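Local coordinates for glucose dehydrogenase (Haloferax mediterranei, PDB 2B5W), which catalyses the NAD(P)-dependent oxidation of D-glucose and several other aldose sugars, preferring NADP as electron acceptor, and works as a zinc-dependent homodimer, at the interface of chains A and B. Numbering follows the deposited sequence. Chains: chain A/B, glucose dehydrogenase.

Contact 1: the interface of chains A and B. Residues chain A 248, 251-253, 256-257, 271, 273, 275; chain B 284, 287-288.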
# COMPACT_ATOMS: atom_id res chain seq x y z
N GLU A 248 -3.02 -9.78 -7.78
CA GLU A 248 -3.39 -9.54 -9.16
C GLU A 248 -2.31 -9.98 -10.13
O GLU A 248 -1.19 -9.52 -10.07
CB GLU A 248 -3.75 -8.07 -9.34
CG GLU A 248 -4.05 -7.67 -10.77
CD GLU A 248 -2.82 -7.40 -11.61
OE1 GLU A 248 -1.92 -6.64 -11.13
OE2 GLU A 248 -2.69 -7.93 -12.73
N GLY A 251 -2.84 -8.53 -15.52
CA GLY A 251 -2.48 -7.42 -16.38
C GLY A 251 -3.70 -6.67 -16.89
O GLY A 251 -3.59 -5.93 -17.87
N PHE A 252 -4.84 -6.82 -16.21
CA PHE A 252 -6.13 -6.21 -16.63
C PHE A 252 -6.42 -5.04 -15.71
O PHE A 252 -6.76 -5.25 -14.55
CB PHE A 252 -7.25 -7.26 -16.53
CG PHE A 252 -8.58 -6.88 -17.20
CD1 PHE A 252 -8.68 -6.74 -18.59
CD2 PHE A 252 -9.72 -6.75 -16.44
CE1 PHE A 252 -9.93 -6.43 -19.18
CE2 PHE A 252 -10.97 -6.45 -17.02
CZ PHE A 252 -11.06 -6.28 -18.39
N PRO A 253 -6.32 -3.81 -16.21
CA PRO A 253 -6.46 -2.61 -15.37
C PRO A 253 -7.69 -2.49 -14.49
O PRO A 253 -7.62 -1.99 -13.36
CB PRO A 253 -6.39 -1.48 -16.38
CG PRO A 253 -5.55 -2.03 -17.45
CD PRO A 253 -5.94 -3.46 -17.58
N ALA A 256 -7.09 -3.81 -10.95
CA ALA A 256 -6.41 -2.94 -9.99
C ALA A 256 -7.42 -2.06 -9.25
O ALA A 256 -7.39 -1.96 -8.03
CB ALA A 256 -5.36 -2.10 -10.68
N ILE A 257 -8.36 -1.48 -10.00
CA ILE A 257 -9.39 -0.60 -9.43
C ILE A 257 -10.41 -1.33 -8.59
O ILE A 257 -10.75 -0.93 -7.48
CB ILE A 257 -10.14 0.14 -10.58
CG1 ILE A 257 -9.18 0.89 -11.50
CG2 ILE A 257 -11.23 1.04 -9.99
CD1 ILE A 257 -8.42 2.03 -10.84
N LEU A 271 -0.17 -6.01 -6.60
CA LEU A 271 -0.36 -5.83 -8.05
C LEU A 271 0.92 -6.28 -8.75
O LEU A 271 2.01 -5.80 -8.41
CB LEU A 271 -0.68 -4.36 -8.39
CG LEU A 271 -1.88 -3.76 -7.66
CD1 LEU A 271 -2.00 -2.31 -8.08
CD2 LEU A 271 -3.18 -4.54 -7.95
N GLY A 273 0.58 -7.16 -12.42
CA GLY A 273 0.31 -7.03 -13.84
C GLY A 273 0.94 -5.83 -14.50
O GLY A 273 1.11 -4.78 -13.86
N PRO A 275 -0.03 -3.68 -17.53
CA PRO A 275 -0.95 -3.30 -18.62
C PRO A 275 -0.50 -2.13 -19.43
O PRO A 275 0.25 -1.29 -18.93
CB PRO A 275 -2.25 -2.93 -17.91
CG PRO A 275 -1.79 -2.42 -16.52
CD PRO A 275 -0.52 -3.15 -16.24
N ALA B 284 -6.66 3.96 -16.12
CA ALA B 284 -6.43 2.89 -15.16
C ALA B 284 -5.22 2.05 -15.56
O ALA B 284 -4.51 1.52 -14.71
CB ALA B 284 -7.67 2.04 -15.06
N PHE B 287 -2.19 4.00 -14.26
CA PHE B 287 -2.24 3.88 -12.80
C PHE B 287 -1.65 2.54 -12.38
O PHE B 287 -0.71 2.46 -11.60
CB PHE B 287 -3.69 4.01 -12.34
CG PHE B 287 -3.92 3.65 -10.91
CD1 PHE B 287 -3.82 4.61 -9.92
CD2 PHE B 287 -4.25 2.34 -10.54
CE1 PHE B 287 -4.06 4.28 -8.58
CE2 PHE B 287 -4.46 2.01 -9.20
CZ PHE B 287 -4.36 2.99 -8.22
N HIS B 288 -2.20 1.47 -12.95
CA HIS B 288 -1.84 0.10 -12.62
C HIS B 288 -0.39 -0.17 -12.95
O HIS B 288 0.36 -0.63 -12.10
CB HIS B 288 -2.78 -0.81 -13.42
CG HIS B 288 -2.67 -2.27 -13.13
ND1 HIS B 288 -3.58 -3.18 -13.64
CD2 HIS B 288 -1.78 -3.00 -12.40
CE1 HIS B 288 -3.28 -4.39 -13.22
NE2 HIS B 288 -2.20 -4.32 -12.46
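B:His288, on helix 284-293, reaches across the dimer interface to A:Glu248 at the end of strand 245-248. Both residues belong to the Rossmann-type nucleotide-binding domain of this zinc-containing alcohol dehydrogenase family member. Imidazole NE2 of B:His288 donates to carboxylate OE1 of A:Glu248 over 2.7 Å. The two side chains meet tip to tip with their planes nearly perpendicular. The acceptor lies close to the imidazole plane, whereas the donor stands well above the carboxylate plane. Backbone N of A:Gly273, a residue of the NADP-binding site, donates to the same OE1 of A:Glu248 over 2.9 Å from the syn side, close to the plane and slightly to the face opposite the histidine. The other oxygen, OE2, accepts from backbone N of A:Gly251 at 2.9 Å. Three N-H groups thus fix the rotation of the carboxylate, and its charge would probably favour a protonated imidazole.

Ring contacts clamp the histidine from both faces. A:Ala256 CB, on helix 253-262, lies over one face towards the rim, 3.6 Å from B:His288 CG. The pyrrolidine of A:Pro275 closes the opposite face, its CG 3.5 Å from B:His288 CG. With CG anti to the backbone N (chi1 -174°), the imidazole slides between these two groups.

Apolar packing extends along the two helices. B:Ala284 CB touches A:Pro253 CB and A:Ile257 CG1, each at 4.0 Å. Farther along, A:Ile257 CD1 meets B:Phe287 CD2 at 4.2 Å, the two side chains crossing obliquely.

Contact 2: the interface of chains A and B. Residues chain A 169, 265-266, 295; chain B 98, 105-106, 108.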
# COMPACT_ATOMS: atom_id res chain seq x y z
N PHE A 169 -0.24 -3.47 12.39
CA PHE A 169 -1.35 -3.97 13.21
C PHE A 169 -1.33 -5.51 13.22
O PHE A 169 -0.51 -6.14 12.58
CB PHE A 169 -2.68 -3.36 12.77
CG PHE A 169 -3.19 -3.86 11.46
CD1 PHE A 169 -2.64 -3.40 10.26
CD2 PHE A 169 -4.26 -4.78 11.40
CE1 PHE A 169 -3.11 -3.86 9.02
CE2 PHE A 169 -4.74 -5.21 10.19
CZ PHE A 169 -4.17 -4.79 9.00
N PRO A 265 -12.09 -5.39 4.95
CA PRO A 265 -11.47 -4.30 5.70
C PRO A 265 -10.07 -4.70 6.16
O PRO A 265 -9.85 -5.86 6.57
CB PRO A 265 -12.41 -4.11 6.88
CG PRO A 265 -13.74 -4.48 6.29
CD PRO A 265 -13.43 -5.71 5.48
N ASN A 266 -9.14 -3.75 6.05
CA ASN A 266 -7.76 -3.93 6.49
C ASN A 266 -6.95 -4.83 5.56
O ASN A 266 -5.81 -5.12 5.86
CB ASN A 266 -7.67 -4.42 7.94
CG ASN A 266 -8.57 -3.65 8.87
OD1 ASN A 266 -8.77 -2.44 8.67
ND2 ASN A 266 -9.14 -4.32 9.85
N ASN A 295 -9.06 1.15 5.87
CA ASN A 295 -7.64 0.93 6.11
C ASN A 295 -7.05 -0.10 5.16
O ASN A 295 -6.37 -1.04 5.62
CB ASN A 295 -7.40 0.42 7.55
CG ASN A 295 -7.87 1.38 8.67
OD1 ASN A 295 -8.92 1.13 9.35
ND2 ASN A 295 -7.09 2.40 8.91
N TYR B 98 -11.66 -6.16 17.60
CA TYR B 98 -10.87 -4.94 17.39
C TYR B 98 -10.65 -4.23 18.71
O TYR B 98 -9.55 -3.78 19.01
CB TYR B 98 -11.50 -4.05 16.33
CG TYR B 98 -11.57 -4.78 15.01
CD1 TYR B 98 -12.73 -5.39 14.61
CD2 TYR B 98 -10.45 -4.88 14.21
CE1 TYR B 98 -12.80 -6.07 13.43
CE2 TYR B 98 -10.49 -5.57 13.02
CZ TYR B 98 -11.68 -6.17 12.63
OH TYR B 98 -11.76 -6.85 11.44
N ASP B 105 -9.14 1.23 16.00
CA ASP B 105 -8.93 2.09 14.88
C ASP B 105 -8.93 1.30 13.56
O ASP B 105 -9.01 1.88 12.49
CB ASP B 105 -7.61 2.84 15.05
CG ASP B 105 -6.46 1.90 15.13
OD1 ASP B 105 -6.32 1.23 16.17
OD2 ASP B 105 -5.65 1.78 14.19
N MET B 106 -8.85 -0.04 13.65
CA MET B 106 -8.92 -0.91 12.48
C MET B 106 -10.33 -1.53 12.31
O MET B 106 -10.57 -2.31 11.40
CB MET B 106 -7.88 -2.04 12.55
CG MET B 106 -6.44 -1.55 12.83
SD MET B 106 -5.78 -0.46 11.50
CE MET B 106 -5.80 -1.56 10.07
N PRO B 108 -14.03 -2.13 11.12
CA PRO B 108 -14.78 -1.68 9.96
C PRO B 108 -16.12 -1.05 10.31
O PRO B 108 -16.54 -1.11 11.46
CB PRO B 108 -15.03 -2.99 9.22
CG PRO B 108 -15.18 -3.92 10.23
CD PRO B 108 -14.21 -3.57 11.36
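B:Met106 pushes its methyl group against A:Phe169, A:Asn266 and A:Asn295 of the partner subunit. Atom CE sits over the centre of the A:Phe169 ring, 3.7 Å from CD1, the two side chains crossing at about a right angle. Turns at chi2 and chi3 (-63° and -62°) curl the chain to bring CE onto this face. The methyl also rests 3.6 Å from A:Asn295 CB and 3.7 Å from A:Asn266 CG, which gives it carbon neighbours besides the ring.

Beside this apolar plug, the side-chain amide ND2 of A:Asn266 donates to the backbone carbonyl O of B:Met106 over 2.9 Å. The acceptor lies in the amide plane, while the donor is tilted modestly from the carbonyl plane. One residue of B is therefore gripped through both its backbone and its side chain. A leucine in place of A:Asn266 would probably leave the B:Met106 carbonyl without its cross-subunit donor.

Outside this shell, B:Tyr98 on helix 97-100 approaches the same amide tip to tip, CE2 lying 3.7 Å from A:Asn266 ND2 with the planes steeply inclined. A:Pro265, just before the asparagine, packs its CG 3.5 Å from B:Pro108 CB, one proline set roughly perpendicular to the other. B:Tyr98 precedes and B:Pro108 follows the 3-10 turn 104-106 that presents B:Met106. The site thus docks an excursion of one subunit's GroES-like domain onto the other subunit, helping to hold the dimer together.

Contact 3: the interface of chains A and B. Residues chain A 105-106, 157, 300-302; chain B 291-293, 295.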
# COMPACT_ATOMS: atom_id res chain seq x y z
N ASP A 105 16.17 -4.97 -7.42
CA ASP A 105 14.79 -5.20 -7.73
C ASP A 105 13.93 -3.96 -7.45
O ASP A 105 12.79 -3.89 -7.87
CB ASP A 105 14.29 -6.39 -6.89
CG ASP A 105 14.40 -6.12 -5.43
OD1 ASP A 105 15.53 -6.12 -4.92
OD2 ASP A 105 13.39 -5.89 -4.74
N MET A 106 14.50 -2.96 -6.75
CA MET A 106 13.82 -1.69 -6.49
C MET A 106 14.31 -0.58 -7.46
O MET A 106 13.88 0.55 -7.37
CB MET A 106 14.03 -1.22 -5.04
CG MET A 106 13.69 -2.30 -3.98
SD MET A 106 11.92 -2.80 -4.01
CE MET A 106 11.08 -1.24 -3.62
N LYS A 157 8.67 -11.96 -3.30
CA LYS A 157 8.87 -10.54 -3.09
C LYS A 157 7.54 -9.81 -2.91
O LYS A 157 7.39 -8.98 -2.01
CB LYS A 157 9.64 -9.88 -4.25
CG LYS A 157 9.74 -8.36 -4.07
CD LYS A 157 10.43 -7.61 -5.19
CE LYS A 157 10.14 -6.11 -5.08
NZ LYS A 157 10.94 -5.34 -6.04
N GLY A 300 2.34 -2.41 -5.41
CA GLY A 300 2.88 -2.95 -6.63
C GLY A 300 4.25 -3.54 -6.42
O GLY A 300 5.01 -3.14 -5.53
N SER A 301 4.59 -4.54 -7.22
CA SER A 301 5.86 -5.24 -7.07
C SER A 301 6.37 -5.70 -8.41
O SER A 301 5.57 -6.19 -9.25
CB SER A 301 5.70 -6.46 -6.15
OG SER A 301 6.91 -7.08 -5.82
N VAL A 302 7.68 -5.63 -8.58
CA VAL A 302 8.34 -6.15 -9.78
C VAL A 302 9.65 -6.78 -9.43
O VAL A 302 10.34 -6.34 -8.49
CB VAL A 302 8.44 -5.09 -10.88
CG1 VAL A 302 9.28 -3.89 -10.46
CG2 VAL A 302 8.92 -5.69 -12.18
N MET B 291 2.18 1.68 -10.68
CA MET B 291 2.28 1.07 -9.34
C MET B 291 3.22 -0.10 -9.35
O MET B 291 4.04 -0.33 -8.44
CB MET B 291 0.93 0.58 -8.84
CG MET B 291 -0.06 1.62 -8.48
SD MET B 291 0.23 2.36 -6.87
CE MET B 291 -0.01 0.99 -5.65
N VAL B 292 3.11 -0.94 -10.38
CA VAL B 292 3.85 -2.16 -10.42
C VAL B 292 5.30 -1.96 -10.82
O VAL B 292 6.22 -2.37 -10.10
CB VAL B 292 3.17 -3.14 -11.43
CG1 VAL B 292 4.03 -4.40 -11.68
CG2 VAL B 292 1.78 -3.51 -10.91
N LEU B 293 5.53 -1.34 -11.97
CA LEU B 293 6.88 -1.20 -12.47
C LEU B 293 7.83 -0.40 -11.57
O LEU B 293 9.04 -0.57 -11.65
CB LEU B 293 6.86 -0.62 -13.89
CG LEU B 293 6.27 -1.56 -14.97
CD1 LEU B 293 6.56 -0.99 -16.35
CD2 LEU B 293 6.78 -2.95 -14.87
N ASN B 295 7.25 -0.19 -8.07
CA ASN B 295 7.16 -0.67 -6.71
C ASN B 295 6.55 0.37 -5.77
O ASN B 295 7.12 0.64 -4.70
CB ASN B 295 8.56 -1.03 -6.14
CG ASN B 295 9.30 -2.14 -6.92
OD1 ASN B 295 10.29 -1.86 -7.68
ND2 ASN B 295 8.91 -3.36 -6.70
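A:Lys157 runs out almost fully extended, CG anti to the backbone N (chi1 175°), and B:Asn295 meets its tip at about a right angle, the asparagine CG lying anti to its own carbonyl carbon (chi1 -60°). As modelled, side-chain amine NZ of A:Lys157 lies 2.9 Å from amide ND2 of B:Asn295, and backbone N of A:Val302 is 3.2 Å from the same ND2. Both pairings set donor against donor. On the other side of the amide, OD1 of B:Asn295 faces the backbone O of A:Asp105 at 3.2 Å, acceptor against acceptor. The amide assignment is therefore doubtful: a 180° turn of the amide about the CB-CG bond, exchanging OD1 and ND2, would probably let the asparagine accept from the lysine and A:Val302 N and donate to A:Asp105.

The lysine is positioned within its own chain. NZ forms a salt bridge over 2.8 Å to carboxylate OD2 of A:Asp105, which is met on its anti lone pair, away from the other oxygen, and donates to backbone O of A:Val302 over 2.7 Å, in the carbonyl plane.

Valine methyls rest against backbone carbonyls across the interface. A:Val302 CG1 approaches backbone O of B:Leu293 at 3.5 Å, and B:Val292 CG1 lies 3.4 Å from backbone O of A:Ser301. The lack of a side chain at A:Gly300 probably allows its CA to come within 4.0 Å of B:Val292 CA.

The site joins the segment just beyond strand 297-300, including the NADP-binding A:Ser301 and A:Val302, with A:Lys157 from the middle of helix 149-164 and A:Asp105 from the 3-10 turn 104-106, to the partner's helix 284-293 and the loop after it.

Contact 1 and contact 3 lie about 12 Å apart between the centres of their C-alpha atoms and share B helix 284-293, whose start and middle serve contact 1 and whose end serves contact 3. Contact 2 is about 25 Å from each. It is nevertheless tied to contact 3 by symmetry: Asn295 of one chain meets Asp105 and Met106 of the other in both, with the chains exchanged. The two-fold axis repeats all three, so each subunit gives and receives every contact. NADP-binding residues occur in contacts 1 and 3, which places dimerisation next to the cofactor site and may help shape it.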